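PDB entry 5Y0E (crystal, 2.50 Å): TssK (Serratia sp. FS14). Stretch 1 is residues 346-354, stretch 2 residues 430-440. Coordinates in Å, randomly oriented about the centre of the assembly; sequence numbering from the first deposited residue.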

# COMPACT_ATOMS: atom_id res chain seq x y z
N VAL A 346 -5.15 15.18 -31.67
CA VAL A 346 -5.40 16.59 -31.41
C VAL A 346 -4.52 17.07 -30.26
O VAL A 346 -4.32 16.37 -29.27
CB VAL A 346 -6.88 16.88 -31.08
CG1 VAL A 346 -7.10 18.35 -30.97
CG2 VAL A 346 -7.78 16.33 -32.14
N LEU A 347 -4.11 18.31 -30.35
CA LEU A 347 -3.34 18.95 -29.33
C LEU A 347 -4.14 20.09 -28.73
O LEU A 347 -4.48 21.00 -29.42
CB LEU A 347 -2.11 19.54 -29.96
CG LEU A 347 -0.84 18.77 -29.84
CD1 LEU A 347 0.23 19.66 -30.39
CD2 LEU A 347 -0.58 18.48 -28.39
N ALA A 348 -4.45 20.04 -27.46
CA ALA A 348 -5.19 21.09 -26.82
C ALA A 348 -4.12 21.95 -26.25
O ALA A 348 -3.34 21.49 -25.49
CB ALA A 348 -6.05 20.52 -25.72
N VAL A 349 -4.10 23.22 -26.61
CA VAL A 349 -3.05 24.11 -26.21
C VAL A 349 -3.51 25.45 -25.66
O VAL A 349 -4.48 25.98 -26.12
CB VAL A 349 -2.17 24.37 -27.45
CG1 VAL A 349 -0.97 25.23 -27.18
CG2 VAL A 349 -1.74 23.06 -28.06
N ARG A 350 -2.84 25.95 -24.64
CA ARG A 350 -3.10 27.25 -24.07
C ARG A 350 -1.77 27.79 -23.62
O ARG A 350 -0.93 27.05 -23.20
CB ARG A 350 -4.06 27.20 -22.89
CG ARG A 350 -3.41 27.55 -21.58
CD ARG A 350 -4.30 28.36 -20.67
NE ARG A 350 -3.73 29.65 -20.35
CZ ARG A 350 -2.48 29.88 -20.04
NH1 ARG A 350 -2.08 31.08 -19.77
NH2 ARG A 350 -1.63 28.90 -19.99
N ALA A 351 -1.55 29.08 -23.75
CA ALA A 351 -0.31 29.68 -23.35
C ALA A 351 -0.50 31.13 -23.05
O ALA A 351 -1.51 31.69 -23.39
CB ALA A 351 0.73 29.51 -24.43
N ASP A 352 0.48 31.76 -22.44
CA ASP A 352 0.35 33.16 -22.13
C ASP A 352 0.91 34.05 -23.21
O ASP A 352 1.72 34.90 -22.95
CB ASP A 352 0.97 33.47 -20.80
CG ASP A 352 0.02 33.30 -19.67
OD1 ASP A 352 -1.01 33.95 -19.70
OD2 ASP A 352 0.26 32.53 -18.75
N VAL A 353 0.48 33.84 -24.42
CA VAL A 353 0.91 34.67 -25.54
C VAL A 353 -0.31 35.30 -26.18
O VAL A 353 -1.44 35.04 -25.76
CB VAL A 353 1.71 33.84 -26.55
CG1 VAL A 353 2.72 33.00 -25.82
CG2 VAL A 353 0.79 32.97 -27.35
N ALA A 354 -0.11 36.14 -27.18
CA ALA A 354 -1.25 36.71 -27.88
C ALA A 354 -1.85 35.68 -28.82
O ALA A 354 -1.15 34.83 -29.38
CB ALA A 354 -0.83 37.94 -28.67
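Stretch 2, residues 430-440: GEFPGLDMEFW

Residues 430-440 approach stretch 1 as a loop, pass through a tight turn and then run as a β-strand antiparallel to strand 346-350, with an angle of 167° between the two strand directions and a closest approach of their axes of 4.6 Å. Gly430 makes no contact, and Glu431 barely touches the partner. The first substantial packing comes from Phe432 (chi1 m), whose CD2 lies 4.1 Å from CG1 of Val353. The same methyl, Val353 CG1, is 4.0 Å from CD of Pro433, so one methyl of Val353 touches both the Phe432 and the Pro433 rings.

Phe432 to Leu435 form a type II β turn, closed by a weak backbone bond from Leu435 N to Phe432 O (3.3 Å). The turn presents two carbonyls to stretch 1. Pro433 O accepts a short hydrogen bond from Asp352 N (2.6 Å), which extends the pairing beyond the end of the regular strand. Gly434 O meets the edge of the Arg350 guanidinium, where NH2 donates a bond of 2.7 Å that is weak because its angle is only 126°. The arginine is also tied to its own stretch by a salt bridge from NH1 to Asp352 OD2 (2.9 Å). Gly434 has a positive phi of 80°, which favours glycine, and a CB here would point toward stretch 1 and clash with Asp352 OD2.

Leu435 directs its CA-to-CB bond away, yet its side chain folds back: CD1 reaches 3.9 Å from CG1 of Val349 and 4.1 Å from CB of Ala351. From Asp436 onward the backbone is extended and the register is regular. Asp436 pairs with Arg350 through two hydrogen bonds, Asp436 N to Arg350 O (2.9 Å) and Arg350 N to Asp436 O (3.1 Å). Met437 occupies the non-hydrogen-bonded site facing Val349, its CG 4.0 Å from Val349 CG2, while its CA lies 3.2 Å from Ala348 O in a CA-H...O contact.

Glu438 and Ala348 form the next hydrogen-bonded pair, with Glu438 N to Ala348 O at 2.9 Å and Ala348 N to Glu438 O at 2.8 Å; their CB atoms are 3.8 Å apart. Phe439 then sits beside Leu347, whose CD2 touches the ring edge 3.4 Å from Phe439 CD1. Trp440 forms a further hydrogen-bonded pair with Val346, Trp440 N to Val346 O at 2.9 Å and Val346 N to Trp440 O at 3.0 Å, and its NE1 bonds back to Glu438 OE1 (3.1 Å) on the same face of the sheet.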

# COMPACT_ATOMS: atom_id res chain seq x y z
N GLY A 430 10.82 27.15 -27.83
CA GLY A 430 10.12 27.62 -26.63
C GLY A 430 10.11 29.09 -26.27
O GLY A 430 10.93 29.55 -25.48
N GLU A 431 9.15 29.83 -26.80
CA GLU A 431 8.88 31.20 -26.40
C GLU A 431 7.50 31.34 -25.78
O GLU A 431 6.84 32.37 -25.95
CB GLU A 431 9.00 32.14 -27.60
CG GLU A 431 8.02 31.80 -28.73
CD GLU A 431 7.69 32.98 -29.63
OE1 GLU A 431 7.81 34.13 -29.17
OE2 GLU A 431 7.32 32.75 -30.80
N PHE A 432 7.02 30.33 -25.06
CA PHE A 432 5.61 30.21 -24.73
C PHE A 432 5.38 30.14 -23.23
O PHE A 432 5.15 29.06 -22.68
CB PHE A 432 5.00 29.00 -25.43
CG PHE A 432 5.07 29.08 -26.91
CD1 PHE A 432 6.17 28.62 -27.59
CD2 PHE A 432 4.02 29.61 -27.62
CE1 PHE A 432 6.22 28.69 -28.96
CE2 PHE A 432 4.07 29.68 -28.99
CZ PHE A 432 5.18 29.22 -29.66
N PRO A 433 5.38 31.27 -22.55
CA PRO A 433 5.10 31.27 -21.12
C PRO A 433 3.73 30.69 -20.82
O PRO A 433 2.75 30.96 -21.51
CB PRO A 433 5.15 32.76 -20.75
CG PRO A 433 4.98 33.47 -22.03
CD PRO A 433 5.63 32.63 -23.06
N GLY A 434 3.68 29.90 -19.76
CA GLY A 434 2.42 29.38 -19.29
C GLY A 434 1.90 28.18 -20.04
O GLY A 434 0.79 27.74 -19.74
N LEU A 435 2.67 27.65 -20.97
CA LEU A 435 2.19 26.59 -21.83
C LEU A 435 1.54 25.47 -21.04
O LEU A 435 2.05 25.05 -20.01
CB LEU A 435 3.34 26.03 -22.65
CG LEU A 435 2.88 24.97 -23.63
CD1 LEU A 435 2.07 25.65 -24.70
CD2 LEU A 435 4.06 24.28 -24.23
N ASP A 436 0.37 25.04 -21.50
CA ASP A 436 -0.25 23.82 -21.02
C ASP A 436 -0.78 23.09 -22.23
O ASP A 436 -1.35 23.70 -23.13
CB ASP A 436 -1.39 24.11 -20.04
CG ASP A 436 -2.08 22.84 -19.56
OD1 ASP A 436 -1.39 21.98 -18.98
OD2 ASP A 436 -3.30 22.69 -19.76
N MET A 437 -0.56 21.78 -22.28
CA MET A 437 -0.97 21.02 -23.44
C MET A 437 -1.65 19.73 -23.01
O MET A 437 -1.43 19.23 -21.91
CB MET A 437 0.18 20.70 -24.36
CG MET A 437 0.70 21.91 -25.07
SD MET A 437 2.01 21.56 -26.24
CE MET A 437 2.92 20.33 -25.34
N GLU A 438 -2.51 19.25 -23.88
CA GLU A 438 -3.11 17.94 -23.77
C GLU A 438 -3.02 17.30 -25.14
O GLU A 438 -3.14 17.97 -26.16
CB GLU A 438 -4.56 18.02 -23.30
CG GLU A 438 -4.73 18.66 -21.96
CD GLU A 438 -6.15 18.62 -21.45
OE1 GLU A 438 -7.03 18.16 -22.18
OE2 GLU A 438 -6.39 19.06 -20.32
N PHE A 439 -2.78 16.00 -25.15
CA PHE A 439 -2.63 15.25 -26.38
C PHE A 439 -3.66 14.14 -26.36
O PHE A 439 -3.66 13.30 -25.47
CB PHE A 439 -1.22 14.68 -26.50
CG PHE A 439 -0.89 14.19 -27.85
CD1 PHE A 439 -0.60 15.07 -28.86
CD2 PHE A 439 -0.89 12.85 -28.13
CE1 PHE A 439 -0.30 14.62 -30.11
CE2 PHE A 439 -0.59 12.39 -29.39
CZ PHE A 439 -0.29 13.28 -30.38
N TRP A 440 -4.55 14.16 -27.33
CA TRP A 440 -5.63 13.21 -27.38
C TRP A 440 -5.63 12.44 -28.68
O TRP A 440 -5.23 12.95 -29.73
CB TRP A 440 -6.96 13.92 -27.23
CG TRP A 440 -7.25 14.42 -25.88
CD1 TRP A 440 -6.91 15.63 -25.37
CD2 TRP A 440 -7.96 13.74 -24.85
NE1 TRP A 440 -7.36 15.74 -24.09
CE2 TRP A 440 -8.02 14.59 -23.75
CE3 TRP A 440 -8.56 12.49 -24.77
CZ2 TRP A 440 -8.65 14.24 -22.58
CZ3 TRP A 440 -9.18 12.14 -23.61
CH2 TRP A 440 -9.22 13.01 -22.53